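Local coordinates for protein probable glutathione reductase (Sinorhizobium meliloti, PDB 4DNA) that probably catalyses the NADPH-dependent reduction of glutathione disulfide to glutathione, working as an FAD-containing homodimer, at residues E116-G119 with P120-K124; P268-G272 with L273-A277; Q312-P315 with V316-E320. All blocks are in the same frame, centred on the assembly; numbering follows the deposited sequence.

Interaction 1. Residues E116-G119 with P120-K124; sequences ELAG and PNTVK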
loop_
_atom_site.group_PDB
_atom_site.type_symbol
_atom_site.label_atom_id
_atom_site.label_comp_id
_atom_site.label_asym_id
_atom_site.label_seq_id
_atom_site.Cartn_x
_atom_site.Cartn_y
_atom_site.Cartn_z
ATOM N N GLU A 116 43.133 2.865 -3.209
ATOM C CA GLU A 116 43.493 4.141 -2.602
ATOM C C GLU A 116 44.003 5.110 -3.647
ATOM O O GLU A 116 44.229 4.743 -4.807
ATOM C CB GLU A 116 44.533 3.959 -1.505
ATOM C CG GLU A 116 43.944 3.840 -0.112
ATOM C CD GLU A 116 44.958 3.356 0.911
ATOM O OE1 GLU A 116 46.082 3.918 0.970
ATOM O OE2 GLU A 116 44.623 2.406 1.659
ATOM N N LEU A 117 44.187 6.352 -3.224
ATOM C CA LEU A 117 44.575 7.410 -4.131
ATOM C C LEU A 117 46.035 7.778 -4.021
ATOM O O LEU A 117 46.517 8.134 -2.940
ATOM C CB LEU A 117 43.709 8.639 -3.897
ATOM C CG LEU A 117 42.338 8.557 -4.557
ATOM C CD1 LEU A 117 41.361 9.510 -3.898
ATOM C CD2 LEU A 117 42.468 8.866 -6.040
ATOM N N ALA A 118 46.723 7.666 -5.157
ATOM C CA ALA A 118 48.073 8.196 -5.352
ATOM C C ALA A 118 48.013 9.707 -5.644
ATOM O O ALA A 118 47.744 10.509 -4.733
ATOM C CB ALA A 118 48.771 7.451 -6.481
ATOM N N GLY A 119 48.254 10.084 -6.906
ATOM C CA GLY A 119 48.101 11.469 -7.375
ATOM C C GLY A 119 46.644 11.941 -7.412
ATOM O O GLY A 119 45.819 11.516 -6.592
ATOM N N PRO A 120 46.317 12.860 -8.341
ATOM C CA PRO A 120 44.911 13.237 -8.499
ATOM C C PRO A 120 44.252 12.608 -9.742
ATOM O O PRO A 120 43.073 12.857 -10.004
ATOM C CB PRO A 120 44.973 14.772 -8.616
ATOM C CG PRO A 120 46.438 15.132 -8.732
ATOM C CD PRO A 120 47.205 13.856 -8.960
ATOM N N ASN A 121 45.021 11.816 -10.496
ATOM C CA ASN A 121 44.500 11.034 -11.622
ATOM C C ASN A 121 45.012 9.602 -11.556
ATOM O O ASN A 121 44.873 8.850 -12.515
ATOM C CB ASN A 121 44.910 11.631 -12.968
ATOM C CG ASN A 121 45.240 13.105 -12.884
ATOM O OD1 ASN A 121 46.212 13.505 -12.236
ATOM N ND2 ASN A 121 44.443 13.924 -13.557
ATOM N N THR A 122 45.597 9.240 -10.416
ATOM C CA THR A 122 46.257 7.948 -10.227
ATOM C C THR A 122 45.704 7.189 -9.017
ATOM O O THR A 122 45.626 7.727 -7.912
ATOM C CB THR A 122 47.775 8.131 -10.032
ATOM O OG1 THR A 122 48.257 9.157 -10.909
ATOM C CG2 THR A 122 48.509 6.840 -10.318
ATOM N N VAL A 123 45.335 5.933 -9.230
ATOM C CA VAL A 123 44.721 5.118 -8.189
ATOM C C VAL A 123 45.593 3.901 -7.929
ATOM O O VAL A 123 45.956 3.198 -8.872
ATOM C CB VAL A 123 43.318 4.618 -8.611
ATOM C CG1 VAL A 123 42.610 3.963 -7.436
ATOM C CG2 VAL A 123 42.471 5.746 -9.179
ATOM N N LYS A 124 45.921 3.645 -6.661
ATOM C CA LYS A 124 46.632 2.408 -6.299
ATOM C C LYS A 124 45.683 1.303 -5.837
ATOM O O LYS A 124 44.676 1.565 -5.169
ATOM C CB LYS A 124 47.769 2.647 -5.285
ATOM C CG LYS A 124 47.354 3.107 -3.892
ATOM C CD LYS A 124 48.577 3.249 -2.991
ATOM C CE LYS A 124 48.256 3.977 -1.688
ATOM N NZ LYS A 124 49.492 4.288 -0.907
#

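Interaction 2. Residues P268-G272 with L273-A277; sequences PNTNG and LGLEA. With FAD (flavin-adenine dinucleotide), chain C.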
loop_
_atom_site.group_PDB
_atom_site.type_symbol
_atom_site.label_atom_id
_atom_site.label_comp_id
_atom_site.label_asym_id
_atom_site.label_seq_id
_atom_site.Cartn_x
_atom_site.Cartn_y
_atom_site.Cartn_z
ATOM N N PRO A 268 31.853 8.081 7.549
ATOM C CA PRO A 268 32.315 7.823 6.190
ATOM C C PRO A 268 33.690 7.185 6.133
ATOM O O PRO A 268 34.552 7.543 6.919
ATOM C CB PRO A 268 32.321 9.221 5.549
ATOM C CG PRO A 268 31.577 10.117 6.510
ATOM C CD PRO A 268 31.857 9.519 7.856
ATOM N N ASN A 269 33.877 6.251 5.202
ATOM C CA ASN A 269 35.143 5.539 5.023
ATOM C C ASN A 269 36.198 6.398 4.376
ATOM O O ASN A 269 36.597 6.136 3.241
ATOM C CB ASN A 269 34.960 4.323 4.123
ATOM C CG ASN A 269 34.039 3.287 4.711
ATOM O OD1 ASN A 269 34.148 2.949 5.893
ATOM N ND2 ASN A 269 33.124 2.760 3.881
ATOM N N THR A 270 36.671 7.409 5.088
ATOM C CA THR A 270 37.597 8.355 4.476
ATOM C C THR A 270 39.024 8.323 5.039
ATOM O O THR A 270 39.951 8.886 4.451
ATOM C CB THR A 270 37.008 9.783 4.444
ATOM O OG1 THR A 270 36.649 10.206 5.766
ATOM C CG2 THR A 270 35.770 9.811 3.576
ATOM N N ASN A 271 39.198 7.621 6.154
ATOM C CA ASN A 271 40.513 7.414 6.753
ATOM C C ASN A 271 41.437 6.558 5.907
ATOM O O ASN A 271 41.046 5.492 5.422
ATOM C CB ASN A 271 40.375 6.822 8.159
ATOM C CG ASN A 271 40.027 7.873 9.191
ATOM O OD1 ASN A 271 40.717 8.893 9.314
ATOM N ND2 ASN A 271 38.951 7.642 9.929
ATOM N N GLY A 272 42.664 7.042 5.730
ATOM C CA GLY A 272 43.670 6.350 4.932
ATOM C C GLY A 272 43.122 5.897 3.593
ATOM O O GLY A 272 43.329 4.753 3.187
ATOM N N LEU A 273 42.395 6.797 2.929
ATOM C CA LEU A 273 41.902 6.576 1.572
ATOM C C LEU A 273 42.776 7.336 0.576
ATOM O O LEU A 273 42.590 7.227 -0.636
ATOM C CB LEU A 273 40.437 7.006 1.459
ATOM C CG LEU A 273 39.710 6.896 0.107
ATOM C CD1 LEU A 273 39.788 5.501 -0.487
ATOM C CD2 LEU A 273 38.259 7.323 0.239
ATOM N N GLY A 274 43.738 8.094 1.101
ATOM C CA GLY A 274 44.677 8.836 0.275
ATOM C C GLY A 274 44.122 10.170 -0.192
ATOM O O GLY A 274 44.657 10.777 -1.125
ATOM N N LEU A 275 43.057 10.632 0.463
ATOM C CA LEU A 275 42.395 11.897 0.117
ATOM C C LEU A 275 43.319 13.091 0.254
ATOM O O LEU A 275 43.386 13.937 -0.631
ATOM C CB LEU A 275 41.153 12.128 0.986
ATOM C CG LEU A 275 40.028 11.097 0.970
ATOM C CD1 LEU A 275 38.842 11.659 1.734
ATOM C CD2 LEU A 275 39.633 10.735 -0.452
ATOM N N GLU A 276 44.013 13.140 1.385
ATOM C CA GLU A 276 44.936 14.216 1.745
ATOM C C GLU A 276 46.017 14.408 0.682
ATOM O O GLU A 276 46.261 15.521 0.240
ATOM C CB GLU A 276 45.540 13.930 3.127
ATOM C CG GLU A 276 45.742 12.435 3.447
ATOM C CD GLU A 276 44.468 11.681 3.880
ATOM O OE1 GLU A 276 43.494 12.319 4.338
ATOM O OE2 GLU A 276 44.443 10.428 3.770
ATOM N N ALA A 277 46.623 13.305 0.250
ATOM C CA ALA A 277 47.573 13.309 -0.863
ATOM C C ALA A 277 46.953 13.888 -2.133
ATOM O O ALA A 277 47.650 14.479 -2.940
ATOM C CB ALA A 277 48.084 11.899 -1.126
HETATM P PA FAD C . 27.636 1.700 -0.165
HETATM O O1A FAD C . 27.853 2.026 1.302
HETATM O O2A FAD C . 26.386 1.011 -0.667
HETATM O O5B FAD C . 28.879 0.831 -0.691
HETATM C C5B FAD C . 30.133 1.413 -1.073
HETATM C C4B FAD C . 31.102 0.249 -1.210
HETATM O O4B FAD C . 32.463 0.669 -1.293
HETATM C C3B FAD C . 30.992 -0.658 0.000
HETATM O O3B FAD C . 30.630 -1.971 -0.450
HETATM C C2B FAD C . 32.359 -0.594 0.652
HETATM O O2B FAD C . 32.724 -1.849 1.228
HETATM C C1B FAD C . 33.273 -0.202 -0.500
HETATM N N9A FAD C . 34.487 0.543 -0.090
HETATM C C8A FAD C . 34.562 1.372 0.969
HETATM N N7A FAD C . 35.786 1.941 1.086
HETATM C C5A FAD C . 36.517 1.471 0.069
HETATM C C6A FAD C . 37.902 1.688 -0.378
HETATM N N6A FAD C . 38.681 2.524 0.351
HETATM N N1A FAD C . 38.320 1.029 -1.491
HETATM C C2A FAD C . 37.493 0.195 -2.169
HETATM N N3A FAD C . 36.211 -0.046 -1.810
HETATM C C4A FAD C . 35.670 0.553 -0.713
HETATM N N1 FAD C . 18.432 3.123 2.370
HETATM C C2 FAD C . 17.191 3.158 1.834
HETATM O O2 FAD C . 16.965 3.919 0.868
HETATM N N3 FAD C . 16.192 2.397 2.316
HETATM C C4 FAD C . 16.347 1.553 3.356
HETATM O O4 FAD C . 15.387 0.853 3.764
HETATM C C4X FAD C . 17.682 1.468 4.000
HETATM N N5 FAD C . 17.923 0.644 5.044
HETATM C C5X FAD C . 19.164 0.592 5.598
HETATM C C6 FAD C . 19.412 -0.258 6.677
HETATM C C7 FAD C . 20.683 -0.312 7.260
HETATM C C7M FAD C . 20.901 -1.248 8.421
HETATM C C8 FAD C . 21.794 0.532 6.717
HETATM C C8M FAD C . 23.185 0.506 7.291
HETATM C C9 FAD C . 21.548 1.380 5.645
HETATM C C9A FAD C . 20.281 1.444 5.069
HETATM N N10 FAD C . 20.046 2.306 3.979
HETATM C C10 FAD C . 18.745 2.333 3.424
HETATM C "C1'" FAD C . 21.142 3.147 3.464
HETATM C "C2'" FAD C . 21.773 2.609 2.188
HETATM O "O2'" FAD C . 22.216 1.266 2.403
HETATM C "C3'" FAD C . 22.923 3.511 1.737
HETATM O "O3'" FAD C . 22.454 4.864 1.740
HETATM C "C4'" FAD C . 23.448 3.167 0.342
HETATM O "O4'" FAD C . 24.064 1.873 0.369
HETATM C "C5'" FAD C . 24.460 4.194 -0.133
HETATM O "O5'" FAD C . 25.415 3.542 -0.966
HETATM P P FAD C . 26.842 4.183 -1.375
HETATM O O1P FAD C . 26.891 4.372 -2.879
HETATM O O2P FAD C . 27.167 5.338 -0.457
HETATM O O3P FAD C . 27.898 3.015 -1.058
#

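Interaction 3. Residues Q312-P315 with V316-E320; sequences QLTP and VAIHE. With FAD (flavin-adenine dinucleotide), chain C.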
loop_
_atom_site.group_PDB
_atom_site.type_symbol
_atom_site.label_atom_id
_atom_site.label_comp_id
_atom_site.label_asym_id
_atom_site.label_seq_id
_atom_site.Cartn_x
_atom_site.Cartn_y
_atom_site.Cartn_z
ATOM N N GLN A 312 21.338 10.066 3.484
ATOM C CA GLN A 312 21.960 8.742 3.379
ATOM C C GLN A 312 20.965 7.648 3.052
ATOM O O GLN A 312 20.599 6.829 3.908
ATOM C CB GLN A 312 22.768 8.403 4.629
ATOM C CG GLN A 312 24.102 9.137 4.666
ATOM C CD GLN A 312 24.853 8.937 5.960
ATOM O OE1 GLN A 312 24.590 7.991 6.709
ATOM N NE2 GLN A 312 25.804 9.823 6.227
ATOM N N LEU A 313 20.538 7.646 1.796
ATOM C CA LEU A 313 19.611 6.654 1.302
ATOM C C LEU A 313 20.054 6.140 -0.074
ATOM O O LEU A 313 20.715 6.861 -0.834
ATOM C CB LEU A 313 18.187 7.221 1.271
ATOM C CG LEU A 313 17.578 7.722 2.586
ATOM C CD1 LEU A 313 16.397 8.622 2.270
ATOM C CD2 LEU A 313 17.163 6.587 3.521
ATOM N N THR A 314 19.686 4.891 -0.369
ATOM C CA THR A 314 20.083 4.204 -1.598
ATOM C C THR A 314 19.670 4.937 -2.886
ATOM O O THR A 314 20.521 5.158 -3.746
ATOM C CB THR A 314 19.613 2.726 -1.589
ATOM O OG1 THR A 314 20.271 2.036 -0.518
ATOM C CG2 THR A 314 19.938 2.010 -2.895
ATOM N N PRO A 315 18.377 5.333 -3.018
ATOM C CA PRO A 315 17.965 6.051 -4.231
ATOM C C PRO A 315 18.708 7.369 -4.437
ATOM O O PRO A 315 18.940 7.760 -5.587
ATOM C CB PRO A 315 16.471 6.318 -3.993
ATOM C CG PRO A 315 16.053 5.239 -3.068
ATOM C CD PRO A 315 17.220 5.098 -2.133
ATOM N N VAL A 316 19.068 8.036 -3.340
ATOM C CA VAL A 316 19.813 9.289 -3.394
ATOM C C VAL A 316 21.156 9.019 -4.058
ATOM O O VAL A 316 21.545 9.708 -4.994
ATOM C CB VAL A 316 19.986 9.917 -1.988
ATOM C CG1 VAL A 316 20.520 11.341 -2.075
ATOM C CG2 VAL A 316 18.658 9.929 -1.261
ATOM N N ALA A 317 21.835 7.979 -3.597
ATOM C CA ALA A 317 23.066 7.528 -4.227
ATOM C C ALA A 317 22.862 7.282 -5.705
ATOM O O ALA A 317 23.662 7.739 -6.520
ATOM C CB ALA A 317 23.576 6.266 -3.553
ATOM N N ILE A 318 21.794 6.560 -6.042
ATOM C CA ILE A 318 21.521 6.175 -7.424
ATOM C C ILE A 318 21.280 7.401 -8.285
ATOM O O ILE A 318 21.805 7.488 -9.399
ATOM C CB ILE A 318 20.327 5.199 -7.538
ATOM C CG1 ILE A 318 20.752 3.801 -7.074
ATOM C CG2 ILE A 318 19.804 5.154 -8.971
ATOM C CD1 ILE A 318 19.612 2.892 -6.671
ATOM N N HIS A 319 20.504 8.343 -7.755
ATOM C CA HIS A 319 20.137 9.533 -8.496
ATOM C C HIS A 319 21.336 10.403 -8.725
ATOM O O HIS A 319 21.561 10.881 -9.849
ATOM C CB HIS A 319 19.028 10.291 -7.780
ATOM C CG HIS A 319 18.504 11.479 -8.551
ATOM N ND1 HIS A 319 18.109 11.393 -9.840
ATOM C CD2 HIS A 319 18.307 12.800 -8.166
ATOM C CE1 HIS A 319 17.693 12.599 -10.261
ATOM N NE2 HIS A 319 17.809 13.460 -9.232
ATOM N N GLU A 320 22.120 10.603 -7.663
ATOM C CA GLU A 320 23.401 11.309 -7.741
ATOM C C GLU A 320 24.299 10.783 -8.865
ATOM O O GLU A 320 24.962 11.567 -9.548
ATOM C CB GLU A 320 24.148 11.207 -6.417
ATOM C CG GLU A 320 23.562 12.040 -5.292
ATOM C CD GLU A 320 24.225 11.757 -3.953
ATOM O OE1 GLU A 320 25.079 10.841 -3.896
ATOM O OE2 GLU A 320 23.899 12.447 -2.955
HETATM P PA FAD C . 27.636 1.700 -0.165
HETATM O O1A FAD C . 27.853 2.026 1.302
HETATM O O2A FAD C . 26.386 1.011 -0.667
HETATM O O5B FAD C . 28.879 0.831 -0.691
HETATM C C5B FAD C . 30.133 1.413 -1.073
HETATM C C4B FAD C . 31.102 0.249 -1.210
HETATM O O4B FAD C . 32.463 0.669 -1.293
HETATM C C3B FAD C . 30.992 -0.658 0.000
HETATM O O3B FAD C . 30.630 -1.971 -0.450
HETATM C C2B FAD C . 32.359 -0.594 0.652
HETATM O O2B FAD C . 32.724 -1.849 1.228
HETATM C C1B FAD C . 33.273 -0.202 -0.500
HETATM N N9A FAD C . 34.487 0.543 -0.090
HETATM C C8A FAD C . 34.562 1.372 0.969
HETATM N N7A FAD C . 35.786 1.941 1.086
HETATM C C5A FAD C . 36.517 1.471 0.069
HETATM C C6A FAD C . 37.902 1.688 -0.378
HETATM N N6A FAD C . 38.681 2.524 0.351
HETATM N N1A FAD C . 38.320 1.029 -1.491
HETATM C C2A FAD C . 37.493 0.195 -2.169
HETATM N N3A FAD C . 36.211 -0.046 -1.810
HETATM C C4A FAD C . 35.670 0.553 -0.713
HETATM N N1 FAD C . 18.432 3.123 2.370
HETATM C C2 FAD C . 17.191 3.158 1.834
HETATM O O2 FAD C . 16.965 3.919 0.868
HETATM N N3 FAD C . 16.192 2.397 2.316
HETATM C C4 FAD C . 16.347 1.553 3.356
HETATM O O4 FAD C . 15.387 0.853 3.764
HETATM C C4X FAD C . 17.682 1.468 4.000
HETATM N N5 FAD C . 17.923 0.644 5.044
HETATM C C5X FAD C . 19.164 0.592 5.598
HETATM C C6 FAD C . 19.412 -0.258 6.677
HETATM C C7 FAD C . 20.683 -0.312 7.260
HETATM C C7M FAD C . 20.901 -1.248 8.421
HETATM C C8 FAD C . 21.794 0.532 6.717
HETATM C C8M FAD C . 23.185 0.506 7.291
HETATM C C9 FAD C . 21.548 1.380 5.645
HETATM C C9A FAD C . 20.281 1.444 5.069
HETATM N N10 FAD C . 20.046 2.306 3.979
HETATM C C10 FAD C . 18.745 2.333 3.424
HETATM C "C1'" FAD C . 21.142 3.147 3.464
HETATM C "C2'" FAD C . 21.773 2.609 2.188
HETATM O "O2'" FAD C . 22.216 1.266 2.403
HETATM C "C3'" FAD C . 22.923 3.511 1.737
HETATM O "O3'" FAD C . 22.454 4.864 1.740
HETATM C "C4'" FAD C . 23.448 3.167 0.342
HETATM O "O4'" FAD C . 24.064 1.873 0.369
HETATM C "C5'" FAD C . 24.460 4.194 -0.133
HETATM O "O5'" FAD C . 25.415 3.542 -0.966
HETATM P P FAD C . 26.842 4.183 -1.375
HETATM O O1P FAD C . 26.891 4.372 -2.879
HETATM O O2P FAD C . 27.167 5.338 -0.457
HETATM O O3P FAD C . 27.898 3.015 -1.058
#

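Interaction 1. Residues E116-G119 with P120-K124
E116 and K124 face each other as an antiparallel hydrogen-bonded pair, tied by two backbone bonds. E116 N donates to K124 O (2.8 Å) and K124 N returns the bond to E116 O (2.7 Å). Their side chains run side by side in the same direction. K124 CG lies between the backbone N and the carbonyl carbon (chi1 66°), and the extended chain beyond it is laid along E116. This brings CE to 3.4 Å from E116 OE1, while NZ stands 3.9 Å from the same oxygen, a long salt bridge. K124 CG also lies alongside E116 CB, adding an aliphatic contact. An alanine in place of this lysine would remove the methylene cover and the ammonium, and is likely to leave E116 OE1 without its lysine partner. These strands, 115-117 and 122-125, form a beta hairpin, with 122-125 the middle strand of a three-stranded antiparallel sheet. At the turn of the hairpin, A118 N reaches T122 O (3.0 Å) at a bent 136°, and the methyl of A118 rests 3.8 Å from T122 CB. L117 and V123, a non-hydrogen-bonded pair, share the other face, where L117 CD2 and V123 CG2 are 4.4 Å apart. Beyond the hairpin, I139 and I137 of strand 137-139 pack against L117 and V123 respectively. E116 OE2 is held by a salt bridge to NE of R114, a residue of the FAD site.

Interaction 2. Residues P268-G272 with L273-A277
The loop that borders the adenine end of the FAD pocket bends so that N269 and L273 meet, and both belong to that pocket. L273 forks between protein and cofactor. With CG anti to its own N (chi1 179°), one methyl, CD2, comes to 3.6 Å from N269 O, while CD1 lies 3.3 Å from the adenine amino nitrogen FAD N6A. N269 meets the same base at the five-membered ring of the adenine, ND2 lying 3.5 Å from FAD C8A. That amide is not bonded to the adenine; its nitrogen is hydrogen-bonded to V141 O instead. N269 is the centre of an inverse gamma turn, closed by T270 N donating to P268 O (2.8 Å), and it carries the chain out of strand 266-268. Further round, the T270 and L275 side chains cross obliquely, T270 CB meeting L275 CD1 at 3.8 Å. The hydroxyl of T270 takes no part in this apolar contact: OG1 is hydrogen-bonded to G286 O. G272 and G274 both have positive phi (48° and 83°), conformations that glycine favours, and they bracket L273 where the chain swings round. From outside the loop, R114 NH2 hydrogen-bonds G272 O, and I288 packs on L275.

Interaction 3. Residues Q312-P315 with V316-E320
L313 sits at the N-cap of helix 314-329, and its carbonyl accepts the first bond of the new helix, from A317 N to L313 O (3.2 Å, 167°). The series continues with I318 N donating to T314 O and H319 N to P315 O, at 3.0 Å and 2.7 Å. Of the amides in the first turn, T314 N is turned to the flavin: it donates to the pyrimidine carbonyl FAD O2 at 3.1 Å and, weakly, to FAD N1 at 3.5 Å. P315, next along, has no amide hydrogen, and its ring carbon CD instead lies 3.2 Å from FAD O2. A helix N-terminus directed at the N1-C2=O2 edge would probably favour negative charge there in the reduced flavin, as in related flavoenzymes. Apolar contacts fill in between the bonds. V316 CG2 packs 3.7 Å from L313 CB. In T314, a chi1 of -64° sets OG1 beside the backbone N and CG2 anti to it, which carries this methyl across I318 CD1 (3.9 Å). The A317 methyl lies near FAD O1P. At the far end E320 N donates to V316 O, and the E320 carboxylate is satisfied on both oxygens, OE1 by the amide of G305 and OE2 by a salt bridge to R310 NE. Around this helix start, T314 touches S15 and I318 touches R19, both of helix 15-25, whereas H439 of the second subunit, the predicted proton acceptor, packs on T314 and P315, so the helix begins between the FAD-binding fold and the dimer interface.

Interactions 1, 2 and 3 follow one another along the chain, all within its pyridine nucleotide-disulphide oxidoreductase region. Interactions 1 and 2 have centres 11 Å apart and touch: L117 N, in the outer strand 115-117 of the three-stranded sheet, makes a probable hydrogen bond to L273 O at 3.2 Å, joining the hairpin to the loop after strand 266-268. Interaction 3 lies farther inward, its centre 21 Å from that of interaction 2 and 25 Å from that of interaction 1. The cofactor spans the gap: interaction 2 meets its adenine and interaction 3 its flavin, although their nearest protein atoms are about 6 Å apart. One extended FAD is thus contacted near both ends.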